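Local coordinates for protein Nsp15 (Middle East respiratory syndrome-related coronavirus, PDB 5YVD) that cleaves RNA as a coronavirus endoribonuclease of the uridylate-specific Nsp15 family and assembles as a hexamer, at the interface of chains A and B. Numbering follows the deposited sequence. Chains: chain A/B, Nsp15.

Contact 1 and contact 2 lie about 23 Å apart, measured between the centres of their C-alpha atoms, on one interface between two copies of Nsp15 that is not an exact two-fold. They share no residue. In both, chain B contributes mostly its N-terminal oligomerisation region: strands 24-27, 30-35 and 38-44 in contact 1, and the end of helix 2-12 with the following loop, together with B:Arg61 and B:Val63, in contact 2. Chain A answers with its own N-terminal and middle regions in contact 1 and with its endoribonuclease domain in contact 2. One N-terminal region thus touches parts of its neighbour far apart in sequence, consistent with its part in hexamer assembly.

Contact 1: the interface of chains A and B. Residues chain A 46-48, 92; chain B 27, 32, 39.
A:Thr48 turns its hydroxyl into the crowded position between its own backbone N and carbonyl carbon (chi1 68°), which sends the methyl CG2 to the place anti to the carbonyl carbon and lets the two branches meet different residues of chain B. On the other side, the first torsion of B:Phe32, with CG anti to the carbonyl carbon, carries the ring to that methyl, and chi2 of -101° turns a face toward it. The patch joins a loop of chain A, residues 46-48, to strands 30-35 and 38-44 of the N-terminal oligomerisation region of chain B.

The methyl sits over the middle of the B:Phe32 ring in a CH-pi contact, CG2 of A:Thr48 lying 3.4 Å from the ring CG, and the two side chains run antiparallel alongside one another. The same methyl also packs against the aliphatic CB of B:Asp39, at 3.9 Å from A:Thr48 CG2, so one small group touches both strands 30-35 and 38-44. The ring edge faces chain A as well: the backbone O of A:Lys46 lies in the ring plane, 3.5 Å from CE1 of B:Phe32, where the ring hydrogens would offer it a weakly positive rim.

A:Thr48 lies roughly perpendicular to B:Asp39, and its hydroxyl donates a hydrogen bond to the carboxylate. A:Asn92, from strand 92-93, brings its amide ND2 to 3.6 Å from the backbone O of B:Asp39, a polar neighbour at a distance not counted as a hydrogen bond. In the threonine–aspartate bond, A:Thr48 OG1 meets B:Asp39 OD2 at 3.1 Å from above the carboxylate, 42° out of its plane.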
ATOM      1  N   LYS A  46      13.197   2.362   1.247  1.00 38.99           N
ATOM      2  CA  LYS A  46      12.982   3.820   1.270  1.00 38.49           C
ATOM      3  C   LYS A  46      13.212   4.458  -0.093  1.00 35.49           C
ATOM      4  O   LYS A  46      13.442   5.649  -0.197  1.00 36.11           O
ATOM      5  CB  LYS A  46      13.901   4.470   2.298  1.00 42.07           C
ATOM      6  CG  LYS A  46      13.921   3.781   3.652  1.00 42.64           C
ATOM      7  CD  LYS A  46      12.536   3.703   4.257  1.00 42.59           C
ATOM      8  CE  LYS A  46      12.615   3.569   5.766  1.00 46.35           C
ATOM      9  NZ  LYS A  46      11.314   3.981   6.369  1.00 51.48           N
ATOM     10  N   THR A  47      13.090   3.654  -1.133  1.00 37.42           N
ATOM     11  CA  THR A  47      13.436   4.012  -2.501  1.00 39.95           C
ATOM     12  C   THR A  47      12.167   4.282  -3.269  1.00 40.31           C
ATOM     13  O   THR A  47      11.068   4.015  -2.767  1.00 40.95           O
ATOM     14  CB  THR A  47      14.179   2.826  -3.130  1.00 41.46           C
ATOM     15  OG1 THR A  47      15.366   2.613  -2.363  1.00 51.39           O
ATOM     16  CG2 THR A  47      14.612   3.103  -4.490  1.00 46.46           C
ATOM     17  N   THR A  48      12.303   4.831  -4.478  1.00 38.56           N
ATOM     18  CA  THR A  48      11.178   4.891  -5.418  1.00 36.57           C
ATOM     19  C   THR A  48      11.135   3.663  -6.295  1.00 36.68           C
ATOM     20  O   THR A  48      10.344   3.621  -7.248  1.00 42.90           O
ATOM     21  CB  THR A  48      11.209   6.146  -6.340  1.00 35.10           C
ATOM     22  OG1 THR A  48      12.325   6.069  -7.253  1.00 30.40           O
ATOM     23  CG2 THR A  48      11.207   7.460  -5.489  1.00 31.70           C
ATOM     24  N   ASN A  92      19.259   4.689   0.060  1.00 39.35           N
ATOM     25  CA  ASN A  92      18.979   4.664  -1.358  1.00 39.26           C
ATOM     26  C   ASN A  92      20.319   4.554  -2.039  1.00 39.42           C
ATOM     27  O   ASN A  92      21.371   4.534  -1.406  1.00 41.65           O
ATOM     28  CB  ASN A  92      18.213   5.955  -1.798  1.00 38.07           C
ATOM     29  CG  ASN A  92      17.408   5.787  -3.114  1.00 36.72           C
ATOM     30  OD1 ASN A  92      17.827   5.107  -4.040  1.00 37.12           O
ATOM     31  ND2 ASN A  92      16.260   6.427  -3.188  1.00 37.38           N
TER
ATOM     32  N   VAL B  27       4.518   8.336  -3.554  1.00 39.52           N
ATOM     33  CA  VAL B  27       4.681   6.915  -3.541  1.00 39.48           C
ATOM     34  C   VAL B  27       4.224   6.408  -2.196  1.00 38.38           C
ATOM     35  O   VAL B  27       4.969   6.449  -1.217  1.00 36.76           O
ATOM     36  CB  VAL B  27       6.157   6.510  -3.789  1.00 44.03           C
ATOM     37  CG1 VAL B  27       6.244   5.012  -4.085  1.00 45.07           C
ATOM     38  CG2 VAL B  27       6.787   7.333  -4.916  1.00 41.66           C
ATOM     39  N   PHE B  32       8.736  12.191  -2.873  1.00 38.38           N
ATOM     40  CA  PHE B  32      10.100  12.317  -3.380  1.00 38.02           C
ATOM     41  C   PHE B  32      10.217  13.436  -4.375  1.00 35.42           C
ATOM     42  O   PHE B  32       9.250  13.751  -5.033  1.00 36.27           O
ATOM     43  CB  PHE B  32      10.512  11.047  -4.082  1.00 37.11           C
ATOM     44  CG  PHE B  32      10.601   9.861  -3.188  1.00 36.25           C
ATOM     45  CD1 PHE B  32      11.821   9.420  -2.727  1.00 37.54           C
ATOM     46  CD2 PHE B  32       9.468   9.157  -2.849  1.00 35.87           C
ATOM     47  CE1 PHE B  32      11.898   8.308  -1.910  1.00 36.52           C
ATOM     48  CE2 PHE B  32       9.545   8.026  -2.063  1.00 33.91           C
ATOM     49  CZ  PHE B  32      10.755   7.606  -1.592  1.00 33.28           C
ATOM     50  N   ASP B  39      16.512  10.697  -6.427  1.00 42.83           N
ATOM     51  CA  ASP B  39      15.211  10.902  -5.850  1.00 41.92           C
ATOM     52  C   ASP B  39      15.329  10.963  -4.348  1.00 42.77           C
ATOM     53  O   ASP B  39      15.632   9.942  -3.713  1.00 48.06           O
ATOM     54  CB  ASP B  39      14.308   9.744  -6.192  1.00 46.70           C
ATOM     55  CG  ASP B  39      14.005   9.666  -7.658  1.00 50.41           C
ATOM     56  OD1 ASP B  39      13.749  10.724  -8.293  1.00 55.34           O
ATOM     57  OD2 ASP B  39      14.011   8.529  -8.165  1.00 49.15           O
TER

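Contact 2: the interface of chains A and B. Residues chain A 276, 285, 287-288; chain B 12-14, 61, 63.
A:Phe276 and A:Phe285, from strands 273-279 and 285-286 of the uridylate-specific endoribonuclease domain of Nsp15, meet B:Arg61 and B:Val63, while A:Ala287 and A:Val288 rest on the end of helix 2-12 of chain B and the loop after it.

The cation-pi contact is made tip to tip. B:Arg61, its chain bent at chi3 (85°), brings the guanidinium nitrogen NH1 over one face of the A:Phe276 ring, displaced toward the rim and 3.8 Å from the ring atom CZ. Guanidinium and ring are tilted by 32°, so they lie closer to parallel than to perpendicular. Such a position would favour attraction between the arginine's positive charge and the ring electrons.

CH-pi and aliphatic contacts centre on B:Val63. Its methyl CG1, anti to the backbone N (chi1 -174°), lies over the face of the A:Phe285 ring, shifted toward CE1 and 3.5 Å from that atom. The valine approaches that ring obliquely, yet the same methyl meets A:Phe276 end on, with CG1 of B:Val63 3.8 Å from CZ of the phenylalanine. Both aromatic side chains therefore share one branch of one valine.

Van der Waals packing against the backbone and an imidazole makes up the other part. A:Val288 turns CG2 toward B:Gln12, where it lies 3.6 Å from CA at the last residue of the helix. The methyl of A:Ala287 faces two neighbouring groups of chain B lying on the same general side of it: its CB is 3.4 Å from the backbone O of B:Gln12 and 3.8 Å from CD2 of the B:His14 imidazole. B:Gly13 joins those two residues, its backbone N 3.7 Å from CG2 of A:Val288.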
ATOM      1  N   PHE A 276      16.325  24.465   8.867  1.00 44.80           N
ATOM      2  CA  PHE A 276      15.236  25.215   9.460  1.00 46.68           C
ATOM      3  C   PHE A 276      15.533  25.200  10.960  1.00 47.11           C
ATOM      4  O   PHE A 276      15.275  24.204  11.624  1.00 52.05           O
ATOM      5  CB  PHE A 276      13.951  24.467   9.143  1.00 46.96           C
ATOM      6  CG  PHE A 276      12.702  25.151   9.581  1.00 48.67           C
ATOM      7  CD1 PHE A 276      11.843  25.708   8.638  1.00 50.10           C
ATOM      8  CD2 PHE A 276      12.326  25.164  10.913  1.00 53.22           C
ATOM      9  CE1 PHE A 276      10.654  26.309   9.023  1.00 50.40           C
ATOM     10  CE2 PHE A 276      11.131  25.769  11.297  1.00 56.79           C
ATOM     11  CZ  PHE A 276      10.300  26.348  10.350  1.00 50.97           C
ATOM     12  N   PHE A 285      14.392  32.014  15.104  1.00 38.96           N
ATOM     13  CA  PHE A 285      14.274  30.994  14.093  1.00 38.60           C
ATOM     14  C   PHE A 285      14.584  31.504  12.694  1.00 37.61           C
ATOM     15  O   PHE A 285      14.416  32.687  12.391  1.00 35.58           O
ATOM     16  CB  PHE A 285      12.874  30.402  14.135  1.00 40.17           C
ATOM     17  CG  PHE A 285      11.994  30.857  13.026  1.00 40.98           C
ATOM     18  CD1 PHE A 285      11.848  30.095  11.895  1.00 42.43           C
ATOM     19  CD2 PHE A 285      11.303  32.057  13.118  1.00 49.16           C
ATOM     20  CE1 PHE A 285      11.025  30.514  10.866  1.00 46.34           C
ATOM     21  CE2 PHE A 285      10.468  32.490  12.090  1.00 47.63           C
ATOM     22  CZ  PHE A 285      10.331  31.710  10.964  1.00 46.33           C
ATOM     23  N   ALA A 287      13.936  29.826   8.691  1.00 37.83           N
ATOM     24  CA  ALA A 287      13.462  28.733   7.834  1.00 37.98           C
ATOM     25  C   ALA A 287      14.532  28.207   6.909  1.00 37.87           C
ATOM     26  O   ALA A 287      14.515  27.030   6.579  1.00 36.73           O
ATOM     27  CB  ALA A 287      12.258  29.173   7.017  1.00 40.98           C
ATOM     28  N   VAL A 288      15.456  29.076   6.484  1.00 39.68           N
ATOM     29  CA  VAL A 288      16.522  28.673   5.551  1.00 39.63           C
ATOM     30  C   VAL A 288      17.859  29.246   5.963  1.00 40.77           C
ATOM     31  O   VAL A 288      18.214  30.349   5.549  1.00 40.63           O
ATOM     32  CB  VAL A 288      16.262  29.115   4.091  1.00 38.81           C
ATOM     33  CG1 VAL A 288      17.208  28.378   3.135  1.00 38.77           C
ATOM     34  CG2 VAL A 288      14.816  28.889   3.698  1.00 38.05           C
TER
ATOM     35  N   GLN B  12      12.528  27.547   0.377  1.00 44.16           N
ATOM     36  CA  GLN B  12      12.136  28.575   1.321  1.00 44.24           C
ATOM     37  C   GLN B  12      11.892  27.990   2.728  1.00 42.80           C
ATOM     38  O   GLN B  12      11.610  28.722   3.683  1.00 42.45           O
ATOM     39  CB  GLN B  12      10.902  29.276   0.741  1.00 45.03           C
ATOM     40  CG  GLN B  12      10.929  30.784   0.746  1.00 49.15           C
ATOM     41  CD  GLN B  12      12.181  31.398   0.155  1.00 48.47           C
ATOM     42  OE1 GLN B  12      12.233  31.704  -1.024  1.00 47.18           O
ATOM     43  NE2 GLN B  12      13.179  31.622   0.988  1.00 51.79           N
ATOM     44  N   GLY B  13      12.039  26.675   2.856  1.00 40.94           N
ATOM     45  CA  GLY B  13      11.899  25.999   4.131  1.00 40.73           C
ATOM     46  C   GLY B  13      10.477  25.604   4.472  1.00 41.05           C
ATOM     47  O   GLY B  13      10.273  24.651   5.204  1.00 46.06           O
ATOM     48  N   HIS B  14       9.496  26.358   3.986  1.00 39.78           N
ATOM     49  CA  HIS B  14       8.085  26.036   4.200  1.00 39.53           C
ATOM     50  C   HIS B  14       7.233  26.781   3.162  1.00 38.38           C
ATOM     51  O   HIS B  14       7.772  27.353   2.234  1.00 42.79           O
ATOM     52  CB  HIS B  14       7.642  26.348   5.636  1.00 37.55           C
ATOM     53  CG  HIS B  14       7.659  27.799   5.978  1.00 40.25           C
ATOM     54  ND1 HIS B  14       6.549  28.463   6.453  1.00 40.34           N
ATOM     55  CD2 HIS B  14       8.657  28.715   5.933  1.00 41.05           C
ATOM     56  CE1 HIS B  14       6.860  29.729   6.671  1.00 39.69           C
ATOM     57  NE2 HIS B  14       8.132  29.907   6.364  1.00 39.57           N
ATOM     58  N   ARG B  61       2.032  24.657   7.663  1.00 40.81           N
ATOM     59  CA  ARG B  61       2.045  24.770   9.110  1.00 37.42           C
ATOM     60  C   ARG B  61       2.318  26.174   9.515  1.00 36.41           C
ATOM     61  O   ARG B  61       3.047  26.856   8.861  1.00 39.07           O
ATOM     62  CB  ARG B  61       3.085  23.832   9.703  1.00 37.62           C
ATOM     63  CG  ARG B  61       4.417  24.455  10.039  1.00 38.36           C
ATOM     64  CD  ARG B  61       5.521  23.424  10.151  1.00 39.76           C
ATOM     65  NE  ARG B  61       6.056  23.156   8.842  1.00 44.26           N
ATOM     66  CZ  ARG B  61       7.337  23.088   8.541  1.00 48.71           C
ATOM     67  NH1 ARG B  61       8.262  23.223   9.450  1.00 47.78           N
ATOM     68  NH2 ARG B  61       7.682  22.867   7.304  1.00 55.84           N
ATOM     69  N   VAL B  63       4.161  28.853  11.461  1.00 36.50           N
ATOM     70  CA  VAL B  63       5.449  28.941  12.105  1.00 35.79           C
ATOM     71  C   VAL B  63       5.495  30.062  13.126  1.00 35.09           C
ATOM     72  O   VAL B  63       6.082  31.113  12.898  1.00 33.85           O
ATOM     73  CB  VAL B  63       6.548  29.105  11.069  1.00 36.02           C
ATOM     74  CG1 VAL B  63       7.933  29.048  11.738  1.00 36.91           C
ATOM     75  CG2 VAL B  63       6.396  27.986  10.069  1.00 37.53           C
TER